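Phosphothreonine lyase ospF (Shigella flexneri, PDB 3I0U) probably removes phosphate from phosphothreonine by beta-elimination, acting as a phosphothreonine lyase that the bacterium secretes as a type III effector during infection. Local coordinates at residues Y28-I42 with F95-P108. Residues are numbered along the deposited sequence; the frame is centred on the assembly and turned at random.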
# COMPACT_ATOMS: atom_id res chain seq x y z
N TYR A 28 -11.89 11.12 -2.98
CA TYR A 28 -10.74 11.72 -2.32
C TYR A 28 -9.55 11.90 -3.24
O TYR A 28 -9.22 11.02 -4.04
CB TYR A 28 -10.32 10.84 -1.13
CG TYR A 28 -9.50 11.56 -0.10
CD1 TYR A 28 -10.09 12.22 0.98
CD2 TYR A 28 -8.12 11.57 -0.19
CE1 TYR A 28 -9.31 12.89 1.93
CE2 TYR A 28 -7.33 12.22 0.73
CZ TYR A 28 -7.92 12.87 1.79
OH TYR A 28 -7.06 13.48 2.69
N TYR A 29 -8.88 13.03 -3.09
CA TYR A 29 -7.75 13.34 -3.96
C TYR A 29 -6.45 13.47 -3.20
O TYR A 29 -6.40 14.03 -2.10
CB TYR A 29 -8.02 14.61 -4.72
CG TYR A 29 -9.18 14.45 -5.64
CD1 TYR A 29 -9.00 13.94 -6.93
CD2 TYR A 29 -10.47 14.81 -5.23
CE1 TYR A 29 -10.10 13.82 -7.81
CE2 TYR A 29 -11.56 14.67 -6.09
CZ TYR A 29 -11.36 14.19 -7.39
OH TYR A 29 -12.42 14.04 -8.25
N PHE A 30 -5.40 12.96 -3.78
CA PHE A 30 -4.10 12.95 -3.11
C PHE A 30 -3.16 13.94 -3.83
O PHE A 30 -2.90 13.79 -5.01
CB PHE A 30 -3.57 11.53 -3.11
CG PHE A 30 -4.52 10.55 -2.44
CD1 PHE A 30 -4.51 10.40 -1.06
CD2 PHE A 30 -5.42 9.81 -3.17
CE1 PHE A 30 -5.36 9.51 -0.43
CE2 PHE A 30 -6.28 8.94 -2.55
CZ PHE A 30 -6.22 8.77 -1.16
N LYS A 31 -2.75 14.98 -3.12
CA LYS A 31 -1.77 15.93 -3.62
C LYS A 31 -0.48 15.13 -3.81
O LYS A 31 0.08 14.55 -2.88
CB LYS A 31 -1.61 17.08 -2.62
CG LYS A 31 -0.34 17.88 -2.71
CD LYS A 31 -0.08 18.72 -1.43
CE LYS A 31 1.41 19.21 -1.35
NZ LYS A 31 1.74 20.35 -2.32
N VAL A 32 -0.07 15.03 -5.06
CA VAL A 32 1.13 14.31 -5.48
C VAL A 32 2.41 15.04 -5.07
O VAL A 32 2.56 16.24 -5.33
CB VAL A 32 1.07 14.10 -7.03
CG1 VAL A 32 2.41 14.03 -7.68
CG2 VAL A 32 0.24 12.87 -7.36
N ALA A 33 3.30 14.30 -4.39
CA ALA A 33 4.62 14.78 -4.01
C ALA A 33 5.44 15.04 -5.27
O ALA A 33 5.41 14.23 -6.19
CB ALA A 33 5.30 13.74 -3.17
N SER A 34 6.14 16.17 -5.33
CA SER A 34 6.99 16.44 -6.51
C SER A 34 8.51 16.17 -6.30
O SER A 34 9.17 15.56 -7.18
CB SER A 34 6.73 17.84 -7.08
OG SER A 34 7.21 18.87 -6.22
N ASN A 35 9.07 16.57 -5.16
CA ASN A 35 10.46 16.18 -4.90
C ASN A 35 10.50 14.75 -4.41
O ASN A 35 10.35 14.47 -3.21
CB ASN A 35 11.17 17.15 -3.97
CG ASN A 35 11.49 18.45 -4.66
OD1 ASN A 35 11.86 18.45 -5.85
ND2 ASN A 35 11.32 19.57 -3.95
N VAL A 36 10.64 13.83 -5.36
CA VAL A 36 10.65 12.43 -5.01
C VAL A 36 11.94 11.83 -5.48
O VAL A 36 12.44 12.17 -6.55
CB VAL A 36 9.46 11.65 -5.61
CG1 VAL A 36 8.23 11.87 -4.78
CG2 VAL A 36 9.20 12.04 -7.05
N PRO A 37 12.50 10.92 -4.68
CA PRO A 37 13.70 10.26 -5.08
C PRO A 37 13.39 9.29 -6.20
O PRO A 37 12.28 8.75 -6.30
CB PRO A 37 14.10 9.51 -3.83
CG PRO A 37 12.84 9.21 -3.18
CD PRO A 37 12.04 10.43 -3.37
N THR A 38 14.41 9.05 -7.02
CA THR A 38 14.31 8.10 -8.11
C THR A 38 14.49 6.71 -7.47
O THR A 38 14.93 6.63 -6.31
CB THR A 38 15.42 8.38 -9.13
OG1 THR A 38 16.66 8.06 -8.52
CG2 THR A 38 15.45 9.86 -9.51
N TYR A 39 14.18 5.65 -8.22
CA TYR A 39 14.57 4.28 -7.82
C TYR A 39 16.02 4.07 -7.40
O TYR A 39 16.26 3.51 -6.32
CB TYR A 39 14.26 3.25 -8.89
CG TYR A 39 14.34 1.84 -8.35
CD1 TYR A 39 13.44 1.40 -7.36
CD2 TYR A 39 15.29 0.94 -8.83
CE1 TYR A 39 13.47 0.14 -6.87
CE2 TYR A 39 15.34 -0.36 -8.34
CZ TYR A 39 14.41 -0.74 -7.34
OH TYR A 39 14.40 -2.01 -6.82
N SER A 40 16.98 4.53 -8.20
CA SER A 40 18.36 4.33 -7.78
C SER A 40 18.71 5.13 -6.51
O SER A 40 19.51 4.66 -5.71
CB SER A 40 19.40 4.52 -8.90
OG SER A 40 19.55 5.88 -9.24
N ASP A 41 18.09 6.29 -6.31
CA ASP A 41 18.32 7.05 -5.08
C ASP A 41 17.91 6.28 -3.83
O ASP A 41 18.69 6.24 -2.88
CB ASP A 41 17.61 8.41 -5.08
CG ASP A 41 18.12 9.35 -6.14
OD1 ASP A 41 19.31 9.29 -6.52
OD2 ASP A 41 17.31 10.18 -6.61
N ILE A 42 16.73 5.66 -3.83
CA ILE A 42 16.29 4.84 -2.68
C ILE A 42 17.12 3.56 -2.52
O ILE A 42 17.20 3.02 -1.41
CB ILE A 42 14.78 4.54 -2.66
CG1 ILE A 42 14.34 3.67 -3.85
CG2 ILE A 42 13.96 5.82 -2.67
CD1 ILE A 42 13.02 3.02 -3.64
N PHE A 95 7.91 2.27 -9.95
CA PHE A 95 8.19 3.05 -8.78
C PHE A 95 8.15 4.53 -9.14
O PHE A 95 7.60 5.32 -8.41
CB PHE A 95 9.54 2.68 -8.15
CG PHE A 95 9.98 3.65 -7.10
CD1 PHE A 95 9.43 3.58 -5.82
CD2 PHE A 95 10.90 4.67 -7.38
CE1 PHE A 95 9.81 4.49 -4.84
CE2 PHE A 95 11.28 5.60 -6.45
CZ PHE A 95 10.77 5.52 -5.18
N GLN A 96 8.73 4.90 -10.27
CA GLN A 96 8.76 6.32 -10.64
C GLN A 96 7.36 6.84 -10.87
O GLN A 96 7.02 7.94 -10.44
CB GLN A 96 9.64 6.55 -11.88
CG GLN A 96 9.44 7.91 -12.56
CD GLN A 96 10.60 8.29 -13.47
OE1 GLN A 96 10.83 7.67 -14.55
NE2 GLN A 96 11.39 9.31 -13.04
N ILE A 97 6.55 6.01 -11.50
CA ILE A 97 5.16 6.31 -11.70
C ILE A 97 4.37 6.44 -10.38
O ILE A 97 3.54 7.34 -10.23
CB ILE A 97 4.55 5.29 -12.67
CG1 ILE A 97 5.04 5.58 -14.09
CG2 ILE A 97 2.96 5.19 -12.53
CD1 ILE A 97 4.86 4.45 -14.97
N LEU A 98 4.68 5.58 -9.43
CA LEU A 98 3.98 5.55 -8.15
C LEU A 98 4.59 6.42 -7.02
O LEU A 98 3.93 6.62 -5.99
CB LEU A 98 3.78 4.11 -7.66
CG LEU A 98 2.90 3.24 -8.57
CD1 LEU A 98 2.66 1.89 -7.99
CD2 LEU A 98 1.57 3.91 -8.89
N SER A 99 5.78 6.98 -7.22
CA SER A 99 6.47 7.60 -6.09
C SER A 99 5.72 8.82 -5.58
O SER A 99 5.66 9.05 -4.38
CB SER A 99 7.95 7.93 -6.38
OG SER A 99 8.09 8.58 -7.64
N GLY A 100 5.13 9.58 -6.50
CA GLY A 100 4.37 10.76 -6.13
C GLY A 100 3.22 10.46 -5.19
O GLY A 100 2.91 11.28 -4.34
N LEU A 101 2.63 9.26 -5.31
CA LEU A 101 1.53 8.83 -4.48
C LEU A 101 2.04 8.25 -3.17
O LEU A 101 1.59 8.66 -2.08
CB LEU A 101 0.58 7.87 -5.21
CG LEU A 101 -0.29 8.57 -6.27
CD1 LEU A 101 -0.62 7.63 -7.41
CD2 LEU A 101 -1.57 9.23 -5.72
N LEU A 102 2.96 7.31 -3.27
CA LEU A 102 3.63 6.74 -2.10
C LEU A 102 4.31 7.77 -1.18
O LEU A 102 4.41 7.53 0.01
CB LEU A 102 4.61 5.67 -2.50
CG LEU A 102 4.05 4.49 -3.28
CD1 LEU A 102 5.16 3.79 -4.06
CD2 LEU A 102 3.33 3.54 -2.35
N PHE A 103 4.75 8.92 -1.69
CA PHE A 103 5.35 9.94 -0.81
C PHE A 103 4.42 11.10 -0.54
O PHE A 103 4.86 12.12 -0.04
CB PHE A 103 6.67 10.48 -1.40
CG PHE A 103 7.85 9.54 -1.28
CD1 PHE A 103 8.58 9.44 -0.08
CD2 PHE A 103 8.27 8.78 -2.37
CE1 PHE A 103 9.67 8.60 0.01
CE2 PHE A 103 9.38 7.92 -2.27
CZ PHE A 103 10.06 7.84 -1.09
N SER A 104 3.14 10.96 -0.88
CA SER A 104 2.20 12.08 -0.77
C SER A 104 1.84 12.34 0.68
O SER A 104 1.74 11.40 1.47
CB SER A 104 0.93 11.79 -1.57
OG SER A 104 -0.08 12.73 -1.16
N GLU A 105 1.64 13.60 1.04
CA GLU A 105 1.34 13.88 2.43
C GLU A 105 -0.09 13.43 2.79
O GLU A 105 -0.40 13.25 3.97
CB GLU A 105 1.57 15.33 2.79
CG GLU A 105 0.93 16.31 1.85
CD GLU A 105 1.14 17.74 2.33
OE1 GLU A 105 2.04 17.95 3.17
OE2 GLU A 105 0.40 18.64 1.89
N ASP A 106 -0.90 13.19 1.75
CA ASP A 106 -2.24 12.66 1.85
C ASP A 106 -2.39 11.15 1.83
O ASP A 106 -3.51 10.65 2.09
CB ASP A 106 -3.02 13.17 0.68
CG ASP A 106 -3.16 14.63 0.69
OD1 ASP A 106 -3.73 15.16 1.69
OD2 ASP A 106 -2.73 15.22 -0.32
N SER A 107 -1.33 10.43 1.50
CA SER A 107 -1.40 8.97 1.45
C SER A 107 -1.82 8.43 2.81
O SER A 107 -1.43 8.97 3.82
CB SER A 107 -0.07 8.40 1.03
OG SER A 107 -0.03 7.02 1.33
N PRO A 108 -2.67 7.40 2.84
CA PRO A 108 -3.02 6.79 4.14
C PRO A 108 -2.04 5.66 4.59
O PRO A 108 -2.33 4.93 5.56
CB PRO A 108 -4.42 6.20 3.87
CG PRO A 108 -4.38 5.81 2.44
CD PRO A 108 -3.36 6.73 1.72
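The Phe95 ring takes Ile42 CD1 and the edge of Tyr39 on one face and has Ser99 CB over the opposite one. The Ile42 methyl CD1 sits 4.0 Å from the ring centroid in a CH-pi contact, while Tyr39 and Phe95 make an offset edge-to-face pair, planes at 60°. With CG swung anti to the backbone N (chi1 169°), Phe95 extends from helix 91-102 to the start of helix 39-44, where Thr38 and Asp41 form a capping box. Tyr39 suits this border: its ring packs while its hydroxyl bonds to Thr115 O and Met117 N. Further along, Pro37 places CD over the face of Phe103, 4.2 Å from the centroid, and Val36 CG1 comes within 3.9 Å of Phe103 CD2; Phe53 and Trp112 also meet this ring edge-to-face.

At the other end of the 28-38 loop, Phe30 has Asp106 O at its ring edge (CD1 to O 3.3 Å) and packs CB on Leu101 CD2. Ala33 N donates to Gly100 O at 3.0 Å, and the absence of a side chain on Gly100 lets Val32 and Ala33 lie close to the helix. Ser104 OG donates to Lys31 O, and by accepting from Asp106 N closes an ST turn. Asp106 OD2 receives Lys31 N at 2.8 Å on the anti side, tilted out of the carboxylate plane. Three hydrogen bonds thus satisfy Lys31 N, Lys31 O and Ala33 N, flanked by apolar contacts.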